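PDB 3FRY: probable copper-exporting P-type ATPase A from Archaeoglobus fulgidus, which probably exports copper across the cell membrane at the cost of ATP, the piece studied here being its C-terminal metal-binding domain. Local coordinates for residues S15-V20 and V37-A42; A21-A26 and K56-A61; E28-K33 and D52-A57. All coordinates share one frame; numbering follows the deposited sequence.

Contact 1: residues S15-V20 and V37-A42; sequences SCHHCV and VDLNEA
Leu-39 lies over the imidazole of His-17, and the two side chains cross at about a right angle. Its CD2 methyl sits above the middle of the ring, 3.9 Å from the centroid of His-17 and 11° off the normal, a CH-pi contact. The other branch, CD1, leans to the far end of the ring and comes within 3.7 Å of His-17 CE1. CD1 also meets the CB of Ser-15, while Leu-39 CD2 lies 3.7 Å from Cys-16 O. One leucine thus spans three consecutive residues. With chi1 at -59°, Leu-39 CG stands beside its own backbone N, anti to the carbonyl carbon, next to NE2 of His-17.

The three residues lead into the CxxC loop of the heavy-metal-associated fold. As in related domains, its cysteines probably bind copper, but here Cys-16 SG and Cys-19 SG are joined in a disulfide. ND1 of His-17 is hydrogen-bonded to a citric acid molecule, probably from the crystallisation liquor.

Leu-39 rides on the hairpin turn between strands 33-37 and 41-47. Asp-38 OD1 ties that turn from inside, accepting from Asn-40 N in an Asx turn and from Glu-41 N at 2.8 Å, the latter nearly along the C-O axis. Val-20, at the start of helix 20-29, and Val-37, at the end of strand 33-37, slide past each other in opposite directions. Their CG1 methyls are pressed tighter than usual van der Waals contact, Val-20 CG1 to Val-37 CG1 being 3.4 Å. Leu-14 of the second subunit packs on Val-20, and Leu-39 meets Leu-39 of that subunit.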
# COMPACT_ATOMS: atom_id res chain seq x y z
N SER A 15 -3.90 1.71 -3.23
CA SER A 15 -3.37 2.74 -2.35
C SER A 15 -4.19 4.01 -2.31
O SER A 15 -4.99 4.28 -3.21
CB SER A 15 -1.93 3.06 -2.77
OG SER A 15 -1.88 3.27 -4.17
N CYS A 16 -3.98 4.79 -1.26
CA CYS A 16 -4.68 6.04 -1.11
C CYS A 16 -3.76 7.17 -0.70
O CYS A 16 -3.73 7.57 0.47
CB CYS A 16 -5.81 5.91 -0.08
SG CYS A 16 -6.80 7.43 -0.11
N HIS A 17 -3.02 7.71 -1.66
CA HIS A 17 -2.14 8.82 -1.37
C HIS A 17 -2.94 10.08 -1.06
O HIS A 17 -2.48 10.93 -0.31
CB HIS A 17 -1.18 9.09 -2.54
CG HIS A 17 0.03 8.21 -2.54
ND1 HIS A 17 0.13 7.07 -3.30
CD2 HIS A 17 1.18 8.29 -1.82
CE1 HIS A 17 1.28 6.47 -3.05
NE2 HIS A 17 1.94 7.19 -2.16
N HIS A 18 -4.14 10.19 -1.64
CA HIS A 18 -4.96 11.37 -1.41
C HIS A 18 -5.47 11.44 0.02
O HIS A 18 -5.95 12.47 0.48
CB HIS A 18 -6.14 11.45 -2.42
CG HIS A 18 -7.21 10.41 -2.24
ND1 HIS A 18 -8.10 10.43 -1.19
CD2 HIS A 18 -7.59 9.37 -3.02
CE1 HIS A 18 -8.99 9.46 -1.34
NE2 HIS A 18 -8.70 8.80 -2.44
N CYS A 19 -5.31 10.32 0.74
CA CYS A 19 -5.73 10.21 2.13
C CYS A 19 -4.71 10.84 3.10
O CYS A 19 -5.04 11.20 4.23
CB CYS A 19 -5.88 8.73 2.51
SG CYS A 19 -7.30 7.81 1.82
N VAL A 20 -3.47 10.96 2.64
CA VAL A 20 -2.39 11.49 3.47
C VAL A 20 -2.56 12.87 4.08
O VAL A 20 -2.22 13.09 5.24
CB VAL A 20 -1.05 11.47 2.68
CG1 VAL A 20 0.06 12.09 3.50
CG2 VAL A 20 -0.70 10.04 2.33
N VAL A 37 4.94 12.02 6.61
CA VAL A 37 3.81 11.11 6.58
C VAL A 37 3.71 10.51 5.19
O VAL A 37 3.81 11.22 4.19
CB VAL A 37 2.48 11.83 6.92
CG1 VAL A 37 2.22 12.95 5.93
CG2 VAL A 37 1.32 10.82 6.90
N ASP A 38 3.56 9.19 5.14
CA ASP A 38 3.39 8.46 3.88
C ASP A 38 2.34 7.38 4.13
O ASP A 38 1.67 7.39 5.17
CB ASP A 38 4.71 7.85 3.37
CG ASP A 38 5.41 6.98 4.40
OD1 ASP A 38 4.74 6.25 5.16
OD2 ASP A 38 6.66 7.03 4.44
N LEU A 39 2.21 6.43 3.20
CA LEU A 39 1.20 5.38 3.35
C LEU A 39 1.32 4.50 4.60
O LEU A 39 0.31 4.05 5.15
CB LEU A 39 1.19 4.48 2.12
CG LEU A 39 0.92 5.11 0.75
CD1 LEU A 39 0.89 4.01 -0.31
CD2 LEU A 39 -0.41 5.86 0.78
N ASN A 40 2.55 4.25 5.04
CA ASN A 40 2.78 3.36 6.17
C ASN A 40 3.14 3.98 7.50
O ASN A 40 3.07 3.30 8.52
CB ASN A 40 3.87 2.36 5.80
CG ASN A 40 3.58 1.65 4.51
OD1 ASN A 40 2.50 1.08 4.34
ND2 ASN A 40 4.53 1.68 3.58
N GLU A 41 3.53 5.25 7.52
CA GLU A 41 3.92 5.84 8.78
C GLU A 41 3.81 7.35 8.85
O GLU A 41 3.79 8.05 7.84
CB GLU A 41 5.37 5.47 9.11
CG GLU A 41 6.36 5.83 8.01
CD GLU A 41 7.82 5.85 8.46
OE1 GLU A 41 8.21 4.99 9.28
OE2 GLU A 41 8.57 6.73 7.99
N ALA A 42 3.75 7.83 10.08
CA ALA A 42 3.71 9.25 10.36
C ALA A 42 4.83 9.46 11.37
O ALA A 42 4.89 8.78 12.40
CB ALA A 42 2.37 9.64 10.95

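Contact 2: residues A21-A26 and K56-A61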
# COMPACT_ATOMS: atom_id res chain seq x y z
N ALA A 21 -3.09 13.81 3.30
CA ALA A 21 -3.26 15.18 3.78
C ALA A 21 -4.09 15.30 5.05
O ALA A 21 -3.70 16.01 5.98
CB ALA A 21 -3.85 16.05 2.67
N ARG A 22 -5.24 14.62 5.09
CA ARG A 22 -6.09 14.68 6.28
C ARG A 22 -5.40 14.11 7.50
O ARG A 22 -5.61 14.59 8.61
CB ARG A 22 -7.41 13.93 6.07
CG ARG A 22 -8.57 14.79 5.61
CD ARG A 22 -9.92 14.10 5.86
NE ARG A 22 -10.34 14.18 7.26
CZ ARG A 22 -11.44 13.61 7.75
NH1 ARG A 22 -12.24 12.90 6.97
NH2 ARG A 22 -11.74 13.75 9.04
N VAL A 23 -4.59 13.07 7.29
CA VAL A 23 -3.88 12.46 8.41
C VAL A 23 -2.90 13.48 8.98
O VAL A 23 -2.82 13.67 10.20
CB VAL A 23 -3.12 11.18 7.97
CG1 VAL A 23 -2.25 10.66 9.11
CG2 VAL A 23 -4.14 10.11 7.57
N LYS A 24 -2.17 14.15 8.10
CA LYS A 24 -1.21 15.17 8.53
C LYS A 24 -1.93 16.25 9.34
O LYS A 24 -1.48 16.61 10.43
CB LYS A 24 -0.52 15.81 7.33
CG LYS A 24 0.54 16.83 7.72
CD LYS A 24 1.34 17.33 6.52
CE LYS A 24 2.49 18.22 6.98
NZ LYS A 24 3.42 18.60 5.87
N LYS A 25 -3.04 16.74 8.80
CA LYS A 25 -3.84 17.79 9.45
C LYS A 25 -4.38 17.35 10.80
O LYS A 25 -4.32 18.09 11.77
CB LYS A 25 -5.01 18.21 8.56
CG LYS A 25 -4.62 18.97 7.31
CD LYS A 25 -5.87 19.39 6.53
CE LYS A 25 -5.52 20.37 5.41
NZ LYS A 25 -4.58 19.77 4.43
N ALA A 26 -4.95 16.15 10.84
CA ALA A 26 -5.50 15.62 12.09
C ALA A 26 -4.41 15.55 13.16
O ALA A 26 -4.64 15.91 14.32
CB ALA A 26 -6.11 14.24 11.85
N LYS A 56 -5.77 8.74 18.41
CA LYS A 56 -7.22 8.89 18.28
C LYS A 56 -7.58 9.85 17.15
O LYS A 56 -8.64 9.72 16.53
CB LYS A 56 -7.84 9.38 19.59
CG LYS A 56 -7.84 8.32 20.69
CD LYS A 56 -8.66 8.76 21.89
CE LYS A 56 -8.66 7.69 22.98
NZ LYS A 56 -9.21 6.39 22.51
N ALA A 57 -6.72 10.82 16.88
CA ALA A 57 -6.97 11.78 15.81
C ALA A 57 -6.85 11.06 14.46
O ALA A 57 -7.61 11.33 13.54
CB ALA A 57 -5.98 12.93 15.88
N VAL A 58 -5.90 10.14 14.36
CA VAL A 58 -5.73 9.40 13.11
C VAL A 58 -6.93 8.48 12.90
O VAL A 58 -7.43 8.32 11.78
CB VAL A 58 -4.44 8.55 13.12
CG1 VAL A 58 -4.36 7.74 11.84
CG2 VAL A 58 -3.21 9.47 13.24
N GLU A 59 -7.40 7.86 13.98
CA GLU A 59 -8.56 6.97 13.89
C GLU A 59 -9.80 7.76 13.49
O GLU A 59 -10.57 7.33 12.64
CB GLU A 59 -8.79 6.26 15.22
CG GLU A 59 -7.57 5.51 15.74
CD GLU A 59 -7.83 4.77 17.04
OE1 GLU A 59 -8.43 5.37 17.96
OE2 GLU A 59 -7.43 3.59 17.14
N ALA A 60 -9.97 8.94 14.09
CA ALA A 60 -11.12 9.79 13.78
C ALA A 60 -11.10 10.24 12.32
O ALA A 60 -12.16 10.48 11.73
CB ALA A 60 -11.12 11.01 14.70
N ALA A 61 -9.91 10.36 11.74
CA ALA A 61 -9.78 10.76 10.34
C ALA A 61 -10.16 9.59 9.46
O ALA A 61 -10.27 9.72 8.24
CB ALA A 61 -8.35 11.21 10.03
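Helices 21-26 and 56-60 run roughly antiparallel, at 144° between their N-to-C directions with axes 8.9 Å apart, and they come together where the CA atoms of Ala-26 and Ala-57 are 5.5 Å from each other. Small residues make this approach possible. The two alanines interlock reciprocally: the methyl of each faces the carbonyl of the other, with Ala-57 CB 3.6 Å from Ala-26 O and Ala-26 CB 3.7 Å from Ala-57 O. Ala-26 CB also touches the methyl of Ala-61, one turn further on, at 4.2 Å between the CB atoms. The methyls of Ala-57 and Ala-61 therefore both meet Ala-26.

Beyond them Arg-22 reaches across. A bend at chi3 (78°) turns NE out of the line of the chain, and the guanidinium comes to lie with one face toward the backbone of Ala-61, NH2 being 3.8 Å from Ala-61 CA. This is packing of a flat cation on the chain, with no hydrogen bond between the segments.

On the buried flank Val-23 CG1 and Val-58 CG2 meet more loosely, at 4.4 Å. Both valines go on to pack against Tyr-63, in the loop leading to strand 64-67; Val-23 also touches Val-37 of strand 33-37. The second subunit also packs on this side, Leu-14 of that chain on Val-23 and Leu-11 of that chain on Val-58.

Contact 3: residues E28-K33 and D52-A57; sequences EEAGAK and DKYIKA
The hydroxyl of Tyr-54 is gripped twice near the backbone of Gly-31: the backbone N of Asn-47 donates to it, and a water sits a short 2.5 Å from Tyr-54 OH. That water lies in the plane of the phenol ring and gives a weak, long bond to Gly-31 O, so the water links Tyr-54 to the turn only weakly.

The rest of the tyrosine is held by carbon. Ala-32 sets its CB over one face of the ring, 3.8 Å from the Tyr-54 centroid and 12° off the normal, a CH-pi contact. At the rim, in the plane of the ring, stands the carbonyl of Ala-30, with its O 3.5 Å from Tyr-54 CE1. Face and edge are thus met by two residues of one short loop. Tyr-54 CG is anti to the carbonyl carbon (chi1 -54°), which starts the ring off on the backbone N side.

Lys-53 passes the same carbonyl. Its chain is extended throughout, and its CE comes to 3.3 Å from Ala-30 O. No hydrogen bond from the ammonium forms there, though the nearby positive charge may still polarise the carbonyl. The methyl of Ala-30 touches both Tyr-54 CD1, at 3.9 Å, and Ala-57 CB, at 3.8 Å.

Gly-31, with phi at 106°, brings helix 20-29 to its end and turns the chain toward strand 33-37; its N bonds back to Glu-28 O. Ala-32 then packs on Val-44, and Ile-7 of the second subunit packs on Tyr-54. This is a Schellman motif closing the first helix of the ferredoxin-like fold, its turn packed against an aromatic of the second helix.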
# COMPACT_ATOMS: atom_id res chain seq x y z
N GLU A 28 -1.66 17.38 13.30
CA GLU A 28 -1.30 18.74 13.70
C GLU A 28 -2.38 19.29 14.62
O GLU A 28 -2.08 19.99 15.59
CB GLU A 28 -1.15 19.64 12.47
CG GLU A 28 -0.08 19.15 11.50
CD GLU A 28 -0.07 19.91 10.20
OE1 GLU A 28 -1.16 20.16 9.64
OE2 GLU A 28 1.03 20.26 9.72
N GLU A 29 -3.63 18.97 14.32
CA GLU A 29 -4.74 19.43 15.15
C GLU A 29 -4.67 18.81 16.54
O GLU A 29 -5.12 19.41 17.51
CB GLU A 29 -6.09 19.08 14.50
CG GLU A 29 -6.45 19.93 13.29
CD GLU A 29 -6.46 21.41 13.60
OE1 GLU A 29 -6.85 21.78 14.74
OE2 GLU A 29 -6.10 22.21 12.71
N ALA A 30 -4.10 17.62 16.63
CA ALA A 30 -3.97 16.94 17.92
C ALA A 30 -2.75 17.46 18.68
O ALA A 30 -2.50 17.05 19.82
CB ALA A 30 -3.86 15.44 17.71
N GLY A 31 -1.98 18.34 18.06
CA GLY A 31 -0.83 18.92 18.73
C GLY A 31 0.57 18.46 18.34
O GLY A 31 1.56 18.92 18.91
N ALA A 32 0.66 17.55 17.39
CA ALA A 32 1.96 17.05 16.96
C ALA A 32 2.53 17.89 15.82
O ALA A 32 1.78 18.51 15.06
CB ALA A 32 1.84 15.60 16.53
N LYS A 33 3.85 17.92 15.70
CA LYS A 33 4.52 18.65 14.63
C LYS A 33 4.93 17.54 13.66
O LYS A 33 5.80 16.72 13.97
CB LYS A 33 5.75 19.39 15.16
CG LYS A 33 6.41 20.31 14.14
CD LYS A 33 7.46 21.19 14.79
CE LYS A 33 8.16 22.07 13.77
NZ LYS A 33 8.86 21.28 12.73
N ASP A 52 -1.58 9.03 22.76
CA ASP A 52 -2.94 8.49 22.63
C ASP A 52 -3.83 9.49 21.90
O ASP A 52 -4.73 9.10 21.15
CB ASP A 52 -3.56 8.21 24.00
CG ASP A 52 -3.00 6.96 24.64
OD1 ASP A 52 -2.44 6.13 23.90
OD2 ASP A 52 -3.14 6.80 25.87
N LYS A 53 -3.58 10.77 22.15
CA LYS A 53 -4.35 11.82 21.51
C LYS A 53 -4.05 11.81 20.01
O LYS A 53 -4.96 11.93 19.18
CB LYS A 53 -3.98 13.17 22.13
CG LYS A 53 -4.74 14.36 21.61
CD LYS A 53 -4.31 15.62 22.37
CE LYS A 53 -5.05 16.85 21.89
NZ LYS A 53 -4.67 18.06 22.69
N TYR A 54 -2.78 11.64 19.66
CA TYR A 54 -2.40 11.61 18.25
C TYR A 54 -3.02 10.40 17.55
O TYR A 54 -3.47 10.49 16.42
CB TYR A 54 -0.88 11.52 18.08
CG TYR A 54 -0.07 12.57 18.80
CD1 TYR A 54 -0.62 13.82 19.13
CD2 TYR A 54 1.26 12.32 19.15
CE1 TYR A 54 0.16 14.79 19.80
CE2 TYR A 54 2.03 13.26 19.81
CZ TYR A 54 1.48 14.49 20.13
OH TYR A 54 2.28 15.41 20.77
N ILE A 55 -3.02 9.27 18.24
CA ILE A 55 -3.57 8.04 17.68
C ILE A 55 -5.06 8.15 17.45
O ILE A 55 -5.57 7.71 16.41
CB ILE A 55 -3.25 6.82 18.58
CG1 ILE A 55 -1.76 6.47 18.44
CG2 ILE A 55 -4.12 5.62 18.18
CD1 ILE A 55 -1.29 5.33 19.34
N LYS A 56 -5.77 8.74 18.41
CA LYS A 56 -7.22 8.89 18.28
C LYS A 56 -7.58 9.85 17.15
O LYS A 56 -8.64 9.72 16.53
CB LYS A 56 -7.84 9.38 19.59
CG LYS A 56 -7.84 8.32 20.69
CD LYS A 56 -8.66 8.76 21.89
CE LYS A 56 -8.66 7.69 22.98
NZ LYS A 56 -9.21 6.39 22.51
N ALA A 57 -6.72 10.82 16.88
CA ALA A 57 -6.97 11.78 15.81
C ALA A 57 -6.85 11.06 14.46
O ALA A 57 -7.61 11.33 13.54
CB ALA A 57 -5.98 12.93 15.88
O HOH W 1 1.15 17.34 21.78

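Strand 5-12 comes first and reaches away from the body of its own chain; residues of the equivalent region in the second subunit touch all three contacts, consistent with the domain swap. Contact 1 closes the loop from the CxxC region through helix 20-29 to the hairpin at 37-42. Contact 2 spans further, from helix 20-29 to the end of helix 51-60, and contact 3 starts later on the same helix and ends on the same part of the chain, sharing Lys-56 and Ala-57. Contact 1 crosses both, since its second segment falls between their halves. It joins the CxxC loop to the hairpin, contact 2 the two helices, and contact 3 the turn after the first helix to the second.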